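Local coordinates for protein WZI (Escherichia coli, PDB 2YNK) that is an outer membrane beta-barrel lectin that underpins assembly of the group 1 capsule, probably by binding capsular carbohydrate at the cell surface, at residues A[201-213]-A[347-359]. Sequence-based numbering, arbitrary orientation.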
ATOM      1  N   GLN A 201       1.544  13.858  11.244  1.00 51.20           N
ATOM      2  CA  GLN A 201       2.280  15.108  11.050  1.00 49.83           C
ATOM      3  C   GLN A 201       3.267  14.959   9.903  1.00 49.28           C
ATOM      4  O   GLN A 201       4.126  14.074   9.913  1.00 49.96           O
ATOM      5  CB  GLN A 201       3.035  15.481  12.319  1.00 50.78           C
ATOM      6  CG  GLN A 201       3.624  16.883  12.269  1.00 53.18           C
ATOM      7  CD  GLN A 201       4.248  17.304  13.582  1.00 53.58           C
ATOM      8  OE1 GLN A 201       3.661  18.075  14.332  1.00 54.12           O
ATOM      9  NE2 GLN A 201       5.436  16.786  13.875  1.00 54.58           N
HETATM   10  N   MSE A 202       3.151  15.831   8.910  1.00 50.01           N
HETATM   11  CA  MSE A 202       4.053  15.793   7.757  1.00 49.45           C
HETATM   12  C   MSE A 202       5.428  16.224   8.197  1.00 47.55           C
HETATM   13  O   MSE A 202       5.568  17.015   9.130  1.00 45.45           O
HETATM   14  CB  MSE A 202       3.526  16.710   6.664  1.00 51.94           C
HETATM   15  CG  MSE A 202       2.214  16.187   6.096  1.00 53.85           C
HETATM   16 SE   MSE A 202       1.783  17.263   4.515  1.00 62.76          SE
HETATM   17  CE  MSE A 202       2.881  16.197   3.270  1.00 59.92           C
ATOM     18  N   ASN A 203       6.448  15.693   7.527  1.00 46.60           N
ATOM     19  CA  ASN A 203       7.849  15.896   7.902  1.00 45.85           C
ATOM     20  C   ASN A 203       8.571  16.744   6.866  1.00 45.26           C
ATOM     21  O   ASN A 203       8.373  16.554   5.655  1.00 45.25           O
ATOM     22  CB  ASN A 203       8.544  14.543   8.034  1.00 45.33           C
ATOM     23  CG  ASN A 203       9.937  14.645   8.620  1.00 45.39           C
ATOM     24  OD1 ASN A 203      10.240  15.551   9.389  1.00 47.69           O
ATOM     25  ND2 ASN A 203      10.787  13.693   8.269  1.00 45.16           N
ATOM     26  N   GLN A 204       9.394  17.681   7.351  1.00 45.69           N
ATOM     27  CA  GLN A 204      10.135  18.636   6.504  1.00 45.06           C
ATOM     28  C   GLN A 204       9.231  19.269   5.448  1.00 44.37           C
ATOM     29  O   GLN A 204       9.648  19.500   4.317  1.00 45.70           O
ATOM     30  CB  GLN A 204      11.324  17.955   5.816  1.00 44.77           C
ATOM     31  CG  GLN A 204      12.473  17.558   6.734  1.00 44.79           C
ATOM     32  CD  GLN A 204      13.666  17.033   5.950  1.00 45.38           C
ATOM     33  OE1 GLN A 204      13.542  16.644   4.776  1.00 44.14           O
ATOM     34  NE2 GLN A 204      14.842  17.028   6.589  1.00 46.58           N
ATOM     35  N   TYR A 205       7.984  19.537   5.807  1.00 42.94           N
ATOM     36  CA  TYR A 205       7.031  20.012   4.826  1.00 42.54           C
ATOM     37  C   TYR A 205       7.147  21.543   4.766  1.00 42.93           C
ATOM     38  O   TYR A 205       6.332  22.263   5.345  1.00 42.27           O
ATOM     39  CB  TYR A 205       5.620  19.509   5.161  1.00 40.26           C
ATOM     40  CG  TYR A 205       4.613  19.843   4.108  1.00 39.52           C
ATOM     41  CD1 TYR A 205       4.554  19.127   2.917  1.00 39.40           C
ATOM     42  CD2 TYR A 205       3.743  20.895   4.281  1.00 40.68           C
ATOM     43  CE1 TYR A 205       3.628  19.441   1.933  1.00 39.31           C
ATOM     44  CE2 TYR A 205       2.818  21.228   3.309  1.00 41.63           C
ATOM     45  CZ  TYR A 205       2.755  20.497   2.138  1.00 41.06           C
ATOM     46  OH  TYR A 205       1.824  20.857   1.185  1.00 42.40           O
ATOM     47  N   ASN A 206       8.185  22.005   4.060  1.00 44.53           N
ATOM     48  CA  ASN A 206       8.589  23.438   4.003  1.00 46.28           C
ATOM     49  C   ASN A 206       7.471  24.477   3.970  1.00 44.72           C
ATOM     50  O   ASN A 206       7.302  25.214   4.920  1.00 44.84           O
ATOM     51  CB  ASN A 206       9.503  23.693   2.804  1.00 48.84           C
ATOM     52  CG  ASN A 206       9.974  25.144   2.729  1.00 53.29           C
ATOM     53  OD1 ASN A 206      10.854  25.557   3.486  1.00 57.31           O
ATOM     54  ND2 ASN A 206       9.395  25.925   1.805  1.00 54.44           N
ATOM     55  N   ALA A 207       6.701  24.518   2.889  1.00 44.18           N
ATOM     56  CA  ALA A 207       5.697  25.575   2.687  1.00 45.47           C
ATOM     57  C   ALA A 207       4.761  25.836   3.874  1.00 47.09           C
ATOM     58  O   ALA A 207       4.251  26.952   4.019  1.00 47.87           O
ATOM     59  CB  ALA A 207       4.878  25.290   1.435  1.00 44.43           C
ATOM     60  N   VAL A 208       4.504  24.810   4.689  1.00 47.18           N
ATOM     61  CA  VAL A 208       3.669  24.943   5.896  1.00 47.31           C
ATOM     62  C   VAL A 208       4.107  23.885   6.909  1.00 49.19           C
ATOM     63  O   VAL A 208       3.497  22.803   7.020  1.00 47.12           O
ATOM     64  CB  VAL A 208       2.164  24.738   5.617  1.00 46.74           C
ATOM     65  CG1 VAL A 208       1.354  25.175   6.832  1.00 45.28           C
ATOM     66  CG2 VAL A 208       1.725  25.490   4.368  1.00 47.38           C
ATOM     67  N   PRO A 209       5.179  24.186   7.652  1.00 49.34           N
ATOM     68  CA  PRO A 209       5.780  23.204   8.553  1.00 47.68           C
ATOM     69  C   PRO A 209       4.774  22.518   9.489  1.00 45.53           C
ATOM     70  O   PRO A 209       3.763  23.100   9.846  1.00 44.11           O
ATOM     71  CB  PRO A 209       6.786  24.047   9.355  1.00 48.69           C
ATOM     72  CG  PRO A 209       7.096  25.208   8.478  1.00 49.17           C
ATOM     73  CD  PRO A 209       5.823  25.508   7.764  1.00 49.06           C
ATOM     74  N   HIS A 210       5.075  21.286   9.880  1.00 46.62           N
ATOM     75  CA  HIS A 210       4.216  20.488  10.778  1.00 45.79           C
ATOM     76  C   HIS A 210       2.782  20.434  10.345  1.00 42.44           C
ATOM     77  O   HIS A 210       1.891  20.641  11.151  1.00 43.29           O
ATOM     78  CB  HIS A 210       4.311  21.016  12.202  1.00 48.38           C
ATOM     79  CG  HIS A 210       5.699  21.464  12.583  1.00 52.67           C
ATOM     80  ND1 HIS A 210       6.779  20.674  12.445  1.00 55.18           N
ATOM     81  CD2 HIS A 210       6.158  22.672  13.112  1.00 55.10           C
ATOM     82  CE1 HIS A 210       7.879  21.338  12.864  1.00 55.48           C
ATOM     83  NE2 HIS A 210       7.498  22.560  13.271  1.00 56.27           N
ATOM     84  N   ALA A 211       2.542  20.165   9.069  1.00 40.38           N
ATOM     85  CA  ALA A 211       1.185  20.049   8.566  1.00 41.76           C
ATOM     86  C   ALA A 211       0.631  18.661   8.910  1.00 44.28           C
ATOM     87  O   ALA A 211       1.351  17.644   8.906  1.00 43.55           O
ATOM     88  CB  ALA A 211       1.132  20.285   7.063  1.00 40.29           C
ATOM     89  N   LYS A 212      -0.659  18.620   9.196  1.00 45.44           N
ATOM     90  CA  LYS A 212      -1.283  17.387   9.603  1.00 45.93           C
ATOM     91  C   LYS A 212      -1.994  16.766   8.424  1.00 47.22           C
ATOM     92  O   LYS A 212      -2.560  17.470   7.588  1.00 47.11           O
ATOM     93  CB  LYS A 212      -2.268  17.633  10.735  1.00 46.17           C
ATOM     94  CG  LYS A 212      -1.781  18.623  11.787  1.00 47.04           C
ATOM     95  CD  LYS A 212      -0.412  18.277  12.351  1.00 46.41           C
ATOM     96  CE  LYS A 212      -0.026  19.264  13.438  1.00 47.36           C
ATOM     97  NZ  LYS A 212       1.333  18.968  13.959  1.00 47.48           N
ATOM     98  N   ILE A 213      -1.936  15.441   8.347  1.00 48.18           N
ATOM     99  CA  ILE A 213      -2.829  14.698   7.484  1.00 48.78           C
ATOM    100  C   ILE A 213      -3.779  13.955   8.418  1.00 48.33           C
ATOM    101  O   ILE A 213      -3.359  13.104   9.198  1.00 48.19           O
ATOM    102  CB  ILE A 213      -2.074  13.744   6.543  1.00 48.87           C
ATOM    103  CG1 ILE A 213      -1.121  14.531   5.637  1.00 51.48           C
ATOM    104  CG2 ILE A 213      -3.047  12.968   5.672  1.00 48.57           C
ATOM    105  CD1 ILE A 213      -1.803  15.378   4.576  1.00 50.90           C
ATOM    106  N   ILE A 347      -2.783  26.755  -0.671  1.00 58.01           N
ATOM    107  CA  ILE A 347      -2.257  27.007   0.682  1.00 57.14           C
ATOM    108  C   ILE A 347      -1.086  26.061   0.925  1.00 55.57           C
ATOM    109  O   ILE A 347       0.046  26.491   1.111  1.00 58.37           O
ATOM    110  CB  ILE A 347      -3.330  26.825   1.784  1.00 56.12           C
ATOM    111  CG1 ILE A 347      -4.443  27.869   1.647  1.00 57.83           C
ATOM    112  CG2 ILE A 347      -2.713  26.930   3.168  1.00 55.27           C
ATOM    113  CD1 ILE A 347      -3.949  29.294   1.451  1.00 60.13           C
ATOM    114  N   TYR A 348      -1.368  24.768   0.905  1.00 53.28           N
ATOM    115  CA  TYR A 348      -0.333  23.753   1.033  1.00 52.15           C
ATOM    116  C   TYR A 348       0.372  23.640  -0.314  1.00 52.51           C
ATOM    117  O   TYR A 348       0.005  22.838  -1.165  1.00 53.24           O
ATOM    118  CB  TYR A 348      -0.947  22.427   1.537  1.00 48.39           C
ATOM    119  CG  TYR A 348      -1.551  22.596   2.918  1.00 45.82           C
ATOM    120  CD1 TYR A 348      -0.769  22.482   4.052  1.00 44.75           C
ATOM    121  CD2 TYR A 348      -2.888  22.935   3.081  1.00 45.81           C
ATOM    122  CE1 TYR A 348      -1.303  22.661   5.317  1.00 44.25           C
ATOM    123  CE2 TYR A 348      -3.437  23.114   4.342  1.00 44.94           C
ATOM    124  CZ  TYR A 348      -2.636  22.975   5.458  1.00 44.12           C
ATOM    125  OH  TYR A 348      -3.156  23.163   6.719  1.00 43.71           O
ATOM    126  N   LYS A 349       1.390  24.475  -0.493  1.00 54.01           N
ATOM    127  CA  LYS A 349       1.957  24.746  -1.820  1.00 53.82           C
ATOM    128  C   LYS A 349       2.921  23.682  -2.294  1.00 51.26           C
ATOM    129  O   LYS A 349       3.152  23.557  -3.491  1.00 49.72           O
ATOM    130  CB  LYS A 349       2.644  26.117  -1.840  1.00 56.08           C
ATOM    131  CG  LYS A 349       1.685  27.296  -1.739  1.00 57.02           C
ATOM    132  CD  LYS A 349       2.449  28.604  -1.830  1.00 59.15           C
ATOM    133  CE  LYS A 349       1.542  29.820  -1.767  1.00 60.50           C
ATOM    134  NZ  LYS A 349       2.239  30.986  -2.381  1.00 64.28           N
ATOM    135  N   ASP A 350       3.486  22.921  -1.359  1.00 51.76           N
ATOM    136  CA  ASP A 350       4.322  21.762  -1.699  1.00 51.73           C
ATOM    137  C   ASP A 350       3.451  20.620  -2.250  1.00 51.86           C
ATOM    138  O   ASP A 350       3.972  19.576  -2.640  1.00 53.56           O
ATOM    139  CB  ASP A 350       5.078  21.246  -0.469  1.00 52.20           C
ATOM    140  CG  ASP A 350       6.318  22.063  -0.104  1.00 54.09           C
ATOM    141  OD1 ASP A 350       6.620  23.112  -0.723  1.00 53.05           O
ATOM    142  OD2 ASP A 350       7.003  21.610   0.850  1.00 57.49           O
ATOM    143  N   GLY A 351       2.130  20.795  -2.244  1.00 51.20           N
ATOM    144  CA  GLY A 351       1.226  19.827  -2.844  1.00 50.18           C
ATOM    145  C   GLY A 351       0.999  18.654  -1.922  1.00 48.42           C
ATOM    146  O   GLY A 351       1.383  18.703  -0.761  1.00 47.54           O
ATOM    147  N   TYR A 352       0.376  17.601  -2.451  1.00 49.07           N
ATOM    148  CA  TYR A 352       0.056  16.382  -1.689  1.00 46.59           C
ATOM    149  C   TYR A 352       1.267  15.433  -1.762  1.00 46.80           C
ATOM    150  O   TYR A 352       1.196  14.334  -2.331  1.00 46.34           O
ATOM    151  CB  TYR A 352      -1.220  15.748  -2.254  1.00 46.19           C
ATOM    152  CG  TYR A 352      -1.839  14.648  -1.403  1.00 46.59           C
ATOM    153  CD1 TYR A 352      -2.276  14.906  -0.107  1.00 47.67           C
ATOM    154  CD2 TYR A 352      -2.016  13.361  -1.909  1.00 45.26           C
ATOM    155  CE1 TYR A 352      -2.842  13.912   0.674  1.00 46.90           C
ATOM    156  CE2 TYR A 352      -2.584  12.359  -1.140  1.00 46.12           C
ATOM    157  CZ  TYR A 352      -2.996  12.638   0.151  1.00 47.14           C
ATOM    158  OH  TYR A 352      -3.560  11.656   0.928  1.00 45.66           O
ATOM    159  N   TYR A 353       2.390  15.914  -1.210  1.00 46.07           N
ATOM    160  CA  TYR A 353       3.683  15.227  -1.237  1.00 43.84           C
ATOM    161  C   TYR A 353       4.447  15.482   0.058  1.00 44.68           C
ATOM    162  O   TYR A 353       4.465  16.611   0.548  1.00 43.52           O
ATOM    163  CB  TYR A 353       4.575  15.756  -2.360  1.00 41.83           C
ATOM    164  CG  TYR A 353       4.041  15.608  -3.754  1.00 40.63           C
ATOM    165  CD1 TYR A 353       3.071  16.469  -4.236  1.00 41.59           C
ATOM    166  CD2 TYR A 353       4.538  14.644  -4.609  1.00 40.35           C
ATOM    167  CE1 TYR A 353       2.586  16.364  -5.529  1.00 41.54           C
ATOM    168  CE2 TYR A 353       4.063  14.523  -5.907  1.00 41.19           C
ATOM    169  CZ  TYR A 353       3.085  15.392  -6.362  1.00 41.67           C
ATOM    170  OH  TYR A 353       2.586  15.287  -7.639  1.00 42.60           O
ATOM    171  N   GLN A 354       5.095  14.444   0.591  1.00 43.97           N
ATOM    172  CA  GLN A 354       6.050  14.621   1.669  1.00 42.34           C
ATOM    173  C   GLN A 354       7.428  14.383   1.112  1.00 42.46           C
ATOM    174  O   GLN A 354       7.657  13.350   0.481  1.00 42.17           O
ATOM    175  CB  GLN A 354       5.806  13.637   2.792  1.00 43.03           C
ATOM    176  CG  GLN A 354       6.720  13.876   3.976  1.00 43.37           C
ATOM    177  CD  GLN A 354       6.480  12.917   5.098  1.00 41.91           C
ATOM    178  OE1 GLN A 354       5.949  13.292   6.137  1.00 42.05           O
ATOM    179  NE2 GLN A 354       6.865  11.671   4.898  1.00 42.85           N
ATOM    180  N   GLN A 355       8.332  15.339   1.346  1.00 41.49           N
ATOM    181  CA  GLN A 355       9.708  15.276   0.860  1.00 39.85           C
ATOM    182  C   GLN A 355       9.764  14.961  -0.619  1.00 39.69           C
ATOM    183  O   GLN A 355      10.629  14.220  -1.088  1.00 41.10           O
ATOM    184  CB  GLN A 355      10.518  14.285   1.684  1.00 39.98           C
ATOM    185  CG  GLN A 355      10.544  14.685   3.150  1.00 41.54           C
ATOM    186  CD  GLN A 355      11.105  13.629   4.064  1.00 42.30           C
ATOM    187  OE1 GLN A 355      10.618  12.495   4.098  1.00 44.81           O
ATOM    188  NE2 GLN A 355      12.108  14.004   4.850  1.00 42.22           N
ATOM    189  N   GLY A 356       8.826  15.546  -1.354  1.00 40.59           N
ATOM    190  CA  GLY A 356       8.782  15.427  -2.802  1.00 42.48           C
ATOM    191  C   GLY A 356       8.067  14.184  -3.271  1.00 43.20           C
ATOM    192  O   GLY A 356       7.681  14.078  -4.441  1.00 42.93           O
ATOM    193  N   TYR A 357       7.891  13.232  -2.360  1.00 44.00           N
ATOM    194  CA  TYR A 357       7.324  11.955  -2.724  1.00 41.87           C
ATOM    195  C   TYR A 357       5.837  11.944  -2.398  1.00 40.36           C
ATOM    196  O   TYR A 357       5.415  12.409  -1.329  1.00 38.41           O
ATOM    197  CB  TYR A 357       8.127  10.823  -2.107  1.00 43.06           C
ATOM    198  CG  TYR A 357       9.333  10.483  -2.976  1.00 45.81           C
ATOM    199  CD1 TYR A 357      10.358  11.408  -3.168  1.00 46.73           C
ATOM    200  CD2 TYR A 357       9.418   9.265  -3.655  1.00 46.23           C
ATOM    201  CE1 TYR A 357      11.438  11.126  -3.986  1.00 46.88           C
ATOM    202  CE2 TYR A 357      10.499   8.974  -4.469  1.00 46.65           C
ATOM    203  CZ  TYR A 357      11.510   9.913  -4.632  1.00 47.21           C
ATOM    204  OH  TYR A 357      12.596   9.635  -5.439  1.00 47.65           O
ATOM    205  N   PRO A 358       5.028  11.496  -3.368  1.00 39.96           N
ATOM    206  CA  PRO A 358       3.580  11.555  -3.265  1.00 41.93           C
ATOM    207  C   PRO A 358       3.013  10.692  -2.133  1.00 41.91           C
ATOM    208  O   PRO A 358       3.475   9.583  -1.926  1.00 40.12           O
ATOM    209  CB  PRO A 358       3.119  11.014  -4.622  1.00 42.37           C
ATOM    210  CG  PRO A 358       4.222  10.130  -5.063  1.00 41.64           C
ATOM    211  CD  PRO A 358       5.456  10.838  -4.616  1.00 40.54           C
ATOM    212  N   LEU A 359       2.050  11.256  -1.409  1.00 42.76           N
ATOM    213  CA  LEU A 359       1.237  10.556  -0.436  1.00 44.39           C
ATOM    214  C   LEU A 359       0.141   9.728  -1.138  1.00 46.29           C
ATOM    215  O   LEU A 359      -0.507   8.885  -0.524  1.00 45.51           O
ATOM    216  CB  LEU A 359       0.573  11.562   0.515  1.00 44.98           C
ATOM    217  CG  LEU A 359       1.269  11.931   1.822  1.00 45.09           C
ATOM    218  CD1 LEU A 359       2.584  12.645   1.564  1.00 46.81           C
ATOM    219  CD2 LEU A 359       0.341  12.798   2.658  1.00 44.55           C
TER
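Three hydrogen bonds join segment 201-213 to 347-359; in one of them Tyr205 OH donates to Gly351 O (2.9 Å), both residues being buried. The tyrosine has CG anti to its backbone N (chi1 -174°), which carries the phenol across to the type I turn formed by Tyr348 to Gly351. Further along, the extended side chain of Gln354 offers OE1 to the backbone N of Asn203 at 2.8 Å, with the donor tilted 32° from the carbonyl plane, while its NE2 makes a weak bond to Arg167 O. Gln355 NE2 donates almost straight to Gln204 OE1 (3.0 Å) but approaches from above that carbonyl plane; Asn123 OD1 is a weaker second partner.

Packing spreads from the Tyr205 ring. Selenomethionine Met202 lies with SE over the centre of one face, Asp350 OD2 lies above the opposite face, offset toward the rim, and Tyr353 O sits at the edge. CE2 of this ring meets the edge of Tyr348 at CD1 (3.9 Å), and Val208 and Ala211 close around the same Tyr348 ring, whose OH bonds to Gly237 O. At the far end, the Ile213 and Leu359 side chains reach toward each other tip to tip, CG1 to CD2 being closest at 3.7 Å.

The contact thus lays 347-359, part of the excursion between barrel strands 322-331 and 368-377, against the loop linking strands 193-201 and 212-221, with Gln235 of strand 226-236 touching Met202 and Tyr205.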